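Local coordinates for sterol regulatory element-binding protein cleavage-activating protein (PDB 4YHC), which escorts the transcription factor precursor Sre1 for processing when sterol or oxygen is low, the WD40 domain forming this chain, at residues 18-23 / 458-463. The protein carries 9 engineered substitutions. Numbering follows the deposited sequence.
Sequences EKFRIE and ALVGYG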
# COMPACT_ATOMS: atom_id res chain seq x y z
N GLU A 18 -18.40 -20.10 -1.30
CA GLU A 18 -18.93 -19.38 -0.20
C GLU A 18 -17.93 -18.39 0.43
O GLU A 18 -18.30 -17.31 0.87
CB GLU A 18 -19.43 -20.39 0.85
CG GLU A 18 -20.23 -19.68 1.92
CD GLU A 18 -20.79 -20.62 2.97
OE1 GLU A 18 -20.84 -20.16 4.12
OE2 GLU A 18 -21.16 -21.78 2.63
N LYS A 19 -16.68 -18.79 0.53
CA LYS A 19 -15.61 -17.96 1.10
C LYS A 19 -15.21 -16.77 0.23
O LYS A 19 -14.56 -15.84 0.70
CB LYS A 19 -14.39 -18.84 1.30
CG LYS A 19 -14.70 -19.84 2.40
CD LYS A 19 -13.55 -20.64 2.89
CE LYS A 19 -12.75 -21.24 1.77
NZ LYS A 19 -11.43 -21.60 2.33
N PHE A 20 -15.55 -16.80 -1.05
CA PHE A 20 -15.35 -15.65 -1.95
C PHE A 20 -16.46 -14.61 -1.78
O PHE A 20 -17.65 -14.84 -2.10
CB PHE A 20 -15.24 -16.15 -3.42
CG PHE A 20 -14.98 -15.06 -4.44
CD1 PHE A 20 -14.33 -13.92 -4.11
CD2 PHE A 20 -15.41 -15.22 -5.75
CE1 PHE A 20 -14.08 -12.96 -5.08
CE2 PHE A 20 -15.21 -14.25 -6.69
CZ PHE A 20 -14.52 -13.11 -6.36
N ARG A 21 -16.11 -13.44 -1.26
CA ARG A 21 -17.16 -12.51 -0.78
C ARG A 21 -16.99 -11.13 -1.35
O ARG A 21 -15.85 -10.62 -1.47
CB ARG A 21 -17.11 -12.36 0.76
CG ARG A 21 -17.45 -13.60 1.58
CD ARG A 21 -18.93 -13.96 1.53
NE ARG A 21 -19.78 -12.92 2.12
CZ ARG A 21 -20.02 -12.74 3.41
NH1 ARG A 21 -19.44 -13.51 4.32
NH2 ARG A 21 -20.78 -11.73 3.80
N ILE A 22 -18.11 -10.47 -1.58
CA ILE A 22 -18.11 -9.03 -1.85
C ILE A 22 -19.16 -8.39 -1.04
O ILE A 22 -20.26 -8.92 -0.97
CB ILE A 22 -18.33 -8.69 -3.33
CG1 ILE A 22 -18.58 -7.22 -3.52
CG2 ILE A 22 -19.44 -9.53 -3.92
CD1 ILE A 22 -18.40 -6.69 -4.94
N GLU A 23 -18.86 -7.28 -0.39
CA GLU A 23 -19.88 -6.51 0.28
C GLU A 23 -19.55 -5.01 0.19
O GLU A 23 -18.39 -4.63 0.31
CB GLU A 23 -19.95 -6.86 1.81
CG GLU A 23 -20.27 -8.30 2.18
CD GLU A 23 -21.71 -8.71 1.89
OE1 GLU A 23 -21.96 -9.92 1.85
OE2 GLU A 23 -22.57 -7.83 1.69
N ALA A 458 -16.46 -1.20 -2.27
CA ALA A 458 -16.71 -2.61 -2.13
C ALA A 458 -15.49 -3.23 -1.55
O ALA A 458 -14.40 -2.98 -2.06
CB ALA A 458 -16.95 -3.29 -3.48
N LEU A 459 -15.71 -4.11 -0.61
CA LEU A 459 -14.73 -5.02 -0.08
C LEU A 459 -14.94 -6.37 -0.73
O LEU A 459 -16.09 -6.89 -0.77
CB LEU A 459 -14.92 -5.11 1.42
CG LEU A 459 -14.17 -4.21 2.39
CD1 LEU A 459 -13.60 -2.93 1.84
CD2 LEU A 459 -14.94 -3.97 3.70
N VAL A 460 -13.84 -6.94 -1.20
CA VAL A 460 -13.82 -8.23 -1.90
C VAL A 460 -12.70 -9.03 -1.33
O VAL A 460 -11.54 -8.56 -1.28
CB VAL A 460 -13.55 -8.04 -3.41
CG1 VAL A 460 -13.61 -9.35 -4.20
CG2 VAL A 460 -14.58 -7.05 -4.02
N GLY A 461 -13.02 -10.24 -0.89
CA GLY A 461 -12.04 -11.10 -0.23
C GLY A 461 -12.29 -12.58 -0.30
O GLY A 461 -13.35 -13.03 -0.75
N TYR A 462 -11.31 -13.32 0.13
CA TYR A 462 -11.35 -14.78 0.17
C TYR A 462 -11.02 -15.34 1.53
O TYR A 462 -9.89 -15.21 2.06
CB TYR A 462 -10.45 -15.44 -0.87
CG TYR A 462 -10.69 -16.87 -0.99
CD1 TYR A 462 -11.86 -17.33 -1.62
CD2 TYR A 462 -9.76 -17.81 -0.53
CE1 TYR A 462 -12.14 -18.65 -1.71
CE2 TYR A 462 -10.04 -19.17 -0.64
CZ TYR A 462 -11.23 -19.56 -1.23
OH TYR A 462 -11.54 -20.88 -1.38
N GLY A 463 -12.00 -15.98 2.12
CA GLY A 463 -11.83 -16.49 3.45
C GLY A 463 -11.40 -15.46 4.49
O GLY A 463 -10.59 -15.76 5.38
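R21 and G461 exchange two backbone hydrogen bonds, R21 N to G461 O (2.8 Å) and G461 N to R21 O, and E23 pairs with L459 in the same way. A fifth bond, from G463 N to K19 O (2.9 Å), closes the end of the pairing. The strands run antiparallel at 172°, adding strand 20-24, from near the N-terminus, as the outermost strand beside 456-462, 448-453 and 441-445. Such pairing of the two chain ends recalls the Velcro closure of WD40 propellers.

Apolar contacts gather on the side of F20, I22, V460 and Y462. The F20 ring presents its edge, CE1 lying 3.7 Å from V460 CG1, while I22 CD1 reaches V460 CG2 and A458 CB. V412 and M414 of strand 406-416 and F365 of strand 363-374, in the adjoining sheet, pack on this side. The K19 chain runs slantwise over the Y462 ring: K19 CB makes an off-centre CH-pi contact, and K19 CE comes within 3.4 Å of Y462 OH. An alanine in place of Y462 would probably leave the K19 aliphatic chain without this ring.

On the other side, the R21 chain bends at chi2 (-72°) and chi3, and R21 NH2 makes a nearly straight salt bridge to E23 OE1 (2.9 Å).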